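Gene activator AphA (Vibrio cholerae, PDB 1YG2) activates virulence gene expression in Vibrio cholerae, probably by binding promoter DNA as a dimeric winged helix transcription factor of the PadR-like family. Local coordinates at residues Ala27-Gly30 with Tyr31-Lys34; Leu149-Leu152 with Thr153-Asn157. All blocks are in the same frame, centred on the assembly; numbering follows the deposited sequence.

Contact 1. Residues Ala27-Gly30 with Tyr31-Lys34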
ATOM      1  N   ALA A  27      18.660  -0.015   9.282  1.00 48.39           N
ATOM      2  CA  ALA A  27      18.426  -1.204  10.094  1.00 45.51           C
ATOM      3  C   ALA A  27      16.922  -1.437  10.322  1.00 44.47           C
ATOM      4  O   ALA A  27      16.137  -1.429   9.367  1.00 44.93           O
ATOM      5  CB  ALA A  27      19.158  -1.094  11.430  1.00 44.11           C
ATOM      6  N   SER A  28      16.523  -1.626  11.578  1.00 40.67           N
ATOM      7  CA  SER A  28      15.127  -1.900  11.916  1.00 40.26           C
ATOM      8  C   SER A  28      14.095  -0.929  11.342  1.00 39.16           C
ATOM      9  O   SER A  28      13.008  -1.347  10.941  1.00 38.29           O
ATOM     10  CB  SER A  28      14.949  -1.973  13.438  1.00 39.46           C
ATOM     11  OG  SER A  28      15.104  -0.698  14.045  1.00 45.66           O
ATOM     12  N   ILE A  29      14.415   0.361  11.305  1.00 38.53           N
ATOM     13  CA  ILE A  29      13.456   1.324  10.766  1.00 38.84           C
ATOM     14  C   ILE A  29      13.216   1.048   9.283  1.00 39.17           C
ATOM     15  O   ILE A  29      12.140   1.338   8.750  1.00 40.12           O
ATOM     16  CB  ILE A  29      13.929   2.782  10.984  1.00 35.24           C
ATOM     17  CG1 ILE A  29      13.915   3.091  12.482  1.00 35.89           C
ATOM     18  CG2 ILE A  29      13.017   3.752  10.245  1.00 35.92           C
ATOM     19  CD1 ILE A  29      14.241   4.523  12.836  1.00 36.67           C
ATOM     20  N   GLY A  30      14.213   0.464   8.623  1.00 39.40           N
ATOM     21  CA  GLY A  30      14.063   0.140   7.220  1.00 38.38           C
ATOM     22  C   GLY A  30      13.012  -0.941   6.985  1.00 40.25           C
ATOM     23  O   GLY A  30      12.656  -1.222   5.841  1.00 41.77           O
ATOM     24  N   TYR A  31      12.508  -1.558   8.050  1.00 39.99           N
ATOM     25  CA  TYR A  31      11.483  -2.593   7.887  1.00 40.59           C
ATOM     26  C   TYR A  31      10.149  -1.959   7.529  1.00 39.11           C
ATOM     27  O   TYR A  31       9.276  -2.619   6.987  1.00 40.97           O
ATOM     28  CB  TYR A  31      11.279  -3.393   9.183  1.00 39.79           C
ATOM     29  CG  TYR A  31      12.498  -4.113   9.703  1.00 40.80           C
ATOM     30  CD1 TYR A  31      12.633  -4.378  11.065  1.00 41.35           C
ATOM     31  CD2 TYR A  31      13.526  -4.517   8.847  1.00 42.30           C
ATOM     32  CE1 TYR A  31      13.763  -5.021  11.571  1.00 40.95           C
ATOM     33  CE2 TYR A  31      14.670  -5.165   9.343  1.00 41.69           C
ATOM     34  CZ  TYR A  31      14.778  -5.408  10.705  1.00 42.74           C
ATOM     35  OH  TYR A  31      15.906  -6.005  11.215  1.00 43.23           O
ATOM     36  N   PHE A  32       9.989  -0.675   7.826  1.00 38.12           N
ATOM     37  CA  PHE A  32       8.714  -0.019   7.567  1.00 36.38           C
ATOM     38  C   PHE A  32       8.809   1.396   7.015  1.00 37.27           C
ATOM     39  O   PHE A  32       7.808   1.971   6.595  1.00 36.40           O
ATOM     40  CB  PHE A  32       7.896  -0.006   8.861  1.00 32.88           C
ATOM     41  CG  PHE A  32       8.480   0.870   9.931  1.00 30.93           C
ATOM     42  CD1 PHE A  32       8.130   2.215  10.014  1.00 32.90           C
ATOM     43  CD2 PHE A  32       9.404   0.366  10.833  1.00 31.26           C
ATOM     44  CE1 PHE A  32       8.696   3.049  10.984  1.00 29.97           C
ATOM     45  CE2 PHE A  32       9.979   1.186  11.804  1.00 32.89           C
ATOM     46  CZ  PHE A  32       9.622   2.532  11.877  1.00 31.41           C
ATOM     47  N   TRP A  33      10.000   1.974   7.026  1.00 38.86           N
ATOM     48  CA  TRP A  33      10.129   3.315   6.490  1.00 40.26           C
ATOM     49  C   TRP A  33      11.435   3.475   5.724  1.00 41.14           C
ATOM     50  O   TRP A  33      12.523   3.404   6.287  1.00 39.03           O
ATOM     51  CB  TRP A  33      10.028   4.354   7.611  1.00 40.10           C
ATOM     52  CG  TRP A  33       9.664   5.694   7.097  1.00 40.26           C
ATOM     53  CD1 TRP A  33      10.490   6.597   6.495  1.00 43.38           C
ATOM     54  CD2 TRP A  33       8.355   6.254   7.047  1.00 42.22           C
ATOM     55  NE1 TRP A  33       9.773   7.687   6.068  1.00 42.94           N
ATOM     56  CE2 TRP A  33       8.451   7.501   6.396  1.00 43.99           C
ATOM     57  CE3 TRP A  33       7.094   5.821   7.489  1.00 43.35           C
ATOM     58  CZ2 TRP A  33       7.346   8.324   6.174  1.00 44.08           C
ATOM     59  CZ3 TRP A  33       5.990   6.638   7.269  1.00 44.59           C
ATOM     60  CH2 TRP A  33       6.125   7.875   6.617  1.00 45.14           C
ATOM     61  N   LYS A  34      11.304   3.706   4.426  1.00 43.50           N
ATOM     62  CA  LYS A  34      12.447   3.863   3.550  1.00 46.41           C
ATOM     63  C   LYS A  34      12.831   5.330   3.370  1.00 47.00           C
ATOM     64  O   LYS A  34      12.040   6.130   2.873  1.00 47.72           O
ATOM     65  CB  LYS A  34      12.115   3.231   2.195  1.00 51.49           C
ATOM     66  CG  LYS A  34      13.275   3.101   1.228  1.00 54.90           C
ATOM     67  CD  LYS A  34      13.337   4.259   0.248  1.00 59.15           C
ATOM     68  CE  LYS A  34      14.245   3.905  -0.928  1.00 60.03           C
ATOM     69  NZ  LYS A  34      13.763   2.674  -1.632  1.00 61.21           N
TER
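A27 O sits over the rim of one face of the Y31 ring, the face that S28 covers, and the same oxygen is held by the N-H of G30, a bond of 2.8 Å. S28 carries most of that cover. Its CA lies 3.6 Å from the centroid of the Y31 ring, 21° off the normal, a CH-pi contact, while S28 CB reaches Y31 CE1 at 3.8 Å. The Y31 ring folds back over S28 because CG stands beside its own backbone N (chi1 -60°). Beneath the root of this ring, S28 O takes the N-H of Y31 at 2.9 Å, the i to i+3 bond of a 3-10 turn, with the donor well above the carbonyl plane.

I29 contributes both its carbonyl oxygen and its CG2 methyl. I29 O receives two N-H groups: F32 N at 3.1 Å, from above the carbonyl plane, and W33 N at 2.8 Å, almost in line with the C=O bond. The same oxygen lies over one face of the F32 ring, toward the rim. F32 turns its ring back because CG occupies the position between N and carbonyl carbon (chi1 67°), and its CZ meets I29 CG2 at 4.0 Å. CG2 also packs on W33 CB. G30 touches by backbone alone, its CA resting near W33 O.

Beyond the turn, V6 and V10 of helix 3-13 pack on I29, T153 of helix 145-177 touches both Y31 and F32, and F32 packs on S97 of the second subunit. The chemistry implies a compact turn within the PadR-like region: the main-chain bonds hold the turn, and the two rings folded back on it probably help screen its carbonyls from water while presenting apolar surface to the neighbouring helices.

Contact 2. Residues Leu149-Leu152 with Thr153-Asn157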
ATOM      1  N   LEU A 149       8.569  -4.985  19.262  1.00 38.61           N
ATOM      2  CA  LEU A 149       7.997  -3.984  18.374  1.00 38.76           C
ATOM      3  C   LEU A 149       8.671  -4.069  16.996  1.00 38.45           C
ATOM      4  O   LEU A 149       7.987  -4.108  15.969  1.00 37.80           O
ATOM      5  CB  LEU A 149       8.187  -2.585  18.967  1.00 37.61           C
ATOM      6  CG  LEU A 149       7.414  -2.274  20.255  1.00 39.07           C
ATOM      7  CD1 LEU A 149       7.653  -0.820  20.650  1.00 35.07           C
ATOM      8  CD2 LEU A 149       5.926  -2.531  20.046  1.00 34.58           C
ATOM      9  N   GLU A 150      10.006  -4.099  16.981  1.00 37.05           N
ATOM     10  CA  GLU A 150      10.756  -4.199  15.729  1.00 38.74           C
ATOM     11  C   GLU A 150      10.299  -5.448  14.991  1.00 37.86           C
ATOM     12  O   GLU A 150      10.039  -5.425  13.783  1.00 38.09           O
ATOM     13  CB  GLU A 150      12.258  -4.319  16.003  1.00 39.95           C
ATOM     14  CG  GLU A 150      12.855  -3.186  16.815  1.00 44.29           C
ATOM     15  CD  GLU A 150      14.339  -3.390  17.078  1.00 49.62           C
ATOM     16  OE1 GLU A 150      14.789  -4.559  17.116  1.00 53.79           O
ATOM     17  OE2 GLU A 150      15.056  -2.386  17.261  1.00 50.36           O
ATOM     18  N   ARG A 151      10.204  -6.539  15.743  1.00 36.50           N
ATOM     19  CA  ARG A 151       9.780  -7.814  15.202  1.00 35.67           C
ATOM     20  C   ARG A 151       8.444  -7.661  14.491  1.00 35.92           C
ATOM     21  O   ARG A 151       8.258  -8.151  13.381  1.00 34.63           O
ATOM     22  CB  ARG A 151       9.652  -8.853  16.328  1.00 37.29           C
ATOM     23  CG  ARG A 151       9.105 -10.197  15.849  1.00 35.69           C
ATOM     24  CD  ARG A 151       9.001 -11.235  16.963  1.00 39.07           C
ATOM     25  NE  ARG A 151       8.255 -12.412  16.512  1.00 37.91           N
ATOM     26  CZ  ARG A 151       6.935 -12.528  16.572  1.00 39.20           C
ATOM     27  NH1 ARG A 151       6.205 -11.540  17.079  1.00 39.44           N
ATOM     28  NH2 ARG A 151       6.340 -13.615  16.093  1.00 36.87           N
ATOM     29  N   LEU A 152       7.508  -6.969  15.125  1.00 35.18           N
ATOM     30  CA  LEU A 152       6.200  -6.781  14.510  1.00 34.18           C
ATOM     31  C   LEU A 152       6.272  -5.968  13.210  1.00 34.41           C
ATOM     32  O   LEU A 152       5.588  -6.292  12.241  1.00 35.21           O
ATOM     33  CB  LEU A 152       5.245  -6.129  15.516  1.00 33.21           C
ATOM     34  CG  LEU A 152       4.825  -7.043  16.676  1.00 35.51           C
ATOM     35  CD1 LEU A 152       4.122  -6.229  17.753  1.00 35.10           C
ATOM     36  CD2 LEU A 152       3.914  -8.156  16.157  1.00 33.48           C
ATOM     37  N   THR A 153       7.097  -4.921  13.168  1.00 33.25           N
ATOM     38  CA  THR A 153       7.195  -4.142  11.940  1.00 32.98           C
ATOM     39  C   THR A 153       7.796  -5.019  10.850  1.00 33.97           C
ATOM     40  O   THR A 153       7.405  -4.928   9.688  1.00 31.30           O
ATOM     41  CB  THR A 153       8.061  -2.888  12.107  1.00 32.68           C
ATOM     42  OG1 THR A 153       9.389  -3.273  12.464  1.00 35.06           O
ATOM     43  CG2 THR A 153       7.466  -1.972  13.170  1.00 32.40           C
ATOM     44  N   LEU A 154       8.747  -5.872  11.227  1.00 33.89           N
ATOM     45  CA  LEU A 154       9.360  -6.776  10.257  1.00 34.61           C
ATOM     46  C   LEU A 154       8.276  -7.726   9.739  1.00 34.12           C
ATOM     47  O   LEU A 154       8.144  -7.948   8.533  1.00 31.99           O
ATOM     48  CB  LEU A 154      10.496  -7.596  10.908  1.00 35.43           C
ATOM     49  CG  LEU A 154      11.107  -8.712  10.044  1.00 39.51           C
ATOM     50  CD1 LEU A 154      11.648  -8.123   8.766  1.00 40.07           C
ATOM     51  CD2 LEU A 154      12.221  -9.421  10.791  1.00 41.21           C
ATOM     52  N   ARG A 155       7.484  -8.269  10.658  1.00 33.96           N
ATOM     53  CA  ARG A 155       6.425  -9.207  10.298  1.00 37.88           C
ATOM     54  C   ARG A 155       5.405  -8.630   9.316  1.00 38.10           C
ATOM     55  O   ARG A 155       4.801  -9.373   8.540  1.00 37.88           O
ATOM     56  CB  ARG A 155       5.683  -9.681  11.554  1.00 40.26           C
ATOM     57  CG  ARG A 155       6.568 -10.279  12.639  1.00 44.19           C
ATOM     58  CD  ARG A 155       6.614 -11.773  12.559  1.00 42.30           C
ATOM     59  NE  ARG A 155       5.271 -12.330  12.439  1.00 44.24           N
ATOM     60  CZ  ARG A 155       5.012 -13.453  11.782  1.00 44.69           C
ATOM     61  NH1 ARG A 155       6.015 -14.115  11.211  1.00 44.99           N
ATOM     62  NH2 ARG A 155       3.766 -13.890  11.655  1.00 41.76           N
ATOM     63  N   ARG A 156       5.201  -7.316   9.338  1.00 40.99           N
ATOM     64  CA  ARG A 156       4.220  -6.721   8.430  1.00 41.51           C
ATOM     65  C   ARG A 156       4.618  -6.875   6.964  1.00 40.79           C
ATOM     66  O   ARG A 156       3.795  -7.256   6.132  1.00 40.48           O
ATOM     67  CB  ARG A 156       4.011  -5.237   8.745  1.00 43.05           C
ATOM     68  CG  ARG A 156       2.724  -4.691   8.147  1.00 46.07           C
ATOM     69  CD  ARG A 156       2.825  -3.223   7.782  1.00 49.96           C
ATOM     70  NE  ARG A 156       2.623  -3.049   6.348  1.00 54.77           N
ATOM     71  CZ  ARG A 156       3.600  -2.844   5.471  1.00 54.73           C
ATOM     72  NH1 ARG A 156       4.858  -2.771   5.883  1.00 56.12           N
ATOM     73  NH2 ARG A 156       3.321  -2.749   4.178  1.00 55.33           N
ATOM     74  N   ASN A 157       5.874  -6.573   6.642  1.00 44.59           N
ATOM     75  CA  ASN A 157       6.347  -6.686   5.260  1.00 45.95           C
ATOM     76  C   ASN A 157       6.162  -8.110   4.825  1.00 43.26           C
ATOM     77  O   ASN A 157       5.698  -8.396   3.727  1.00 44.28           O
ATOM     78  CB  ASN A 157       7.843  -6.400   5.143  1.00 51.54           C
ATOM     79  CG  ASN A 157       8.220  -5.050   5.654  1.00 56.31           C
ATOM     80  OD1 ASN A 157       7.890  -4.029   5.047  1.00 60.60           O
ATOM     81  ND2 ASN A 157       8.921  -5.025   6.783  1.00 57.22           N
TER
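T153 reaches back to E150: its OG1 donates to E150 O at 2.6 Å, tilted 18° from the carbonyl plane. The hydroxyl gets there by lying between its own N and carbonyl carbon (chi1 61°). E150 O is gripped twice, since L154 N reaches it at 2.9 Å nearly in line with the carbonyl. One residue before E150, L149 O accepts T153 N at 3.0 Å, and T153 CG2 lies 3.6 Å from the same oxygen.

On another flank, R151 and R155 run side by side in the same direction. Their guanidinium planes are only 8° apart, and R155 CD lies over one face of the R151 group, toward its rim. R151 NH2 and R155 NE are 4.0 Å apart, a proximity of like charges which the carboxylates held by R155 probably ease.

R155 forms salt bridges with E133 of helix 108-136 and E170 of the second subunit; E150 OE1 bonds the hydroxyl of Y137, and R151 NE makes a weak bond to Y137 O. W167 of the second subunit donates through NE1 to L152 O. A serine or threonine hydroxyl returned to a carbonyl of the preceding turn is a familiar alpha-helical feature, here within the long C-terminal helix at the dimer interface.

Overall arrangement
Both contacts are local, partly buried and reach the second subunit, yet contact 1 belongs to the PadR-like region and contact 2 to the C-terminal one. Their centres are 9 Å apart and they touch directly, Y31 O probably accepting a hydrogen bond from N157 ND2. In contact 1 buried I29, F32 and W33 sit beside exposed A27 and K34; in contact 2 buried L149, L152, T153 and L154 sit beside partly exposed arginines. Contact 1 joins the main-chain bonds of a 3-10 turn to aromatic and apolar packing, whereas contact 2 combines regular alpha-helical bonding with a pair of arginines, of which R155 bridges to acids of both subunits. Together they tie the PadR-like region to helix 145-177, which itself meets the second subunit.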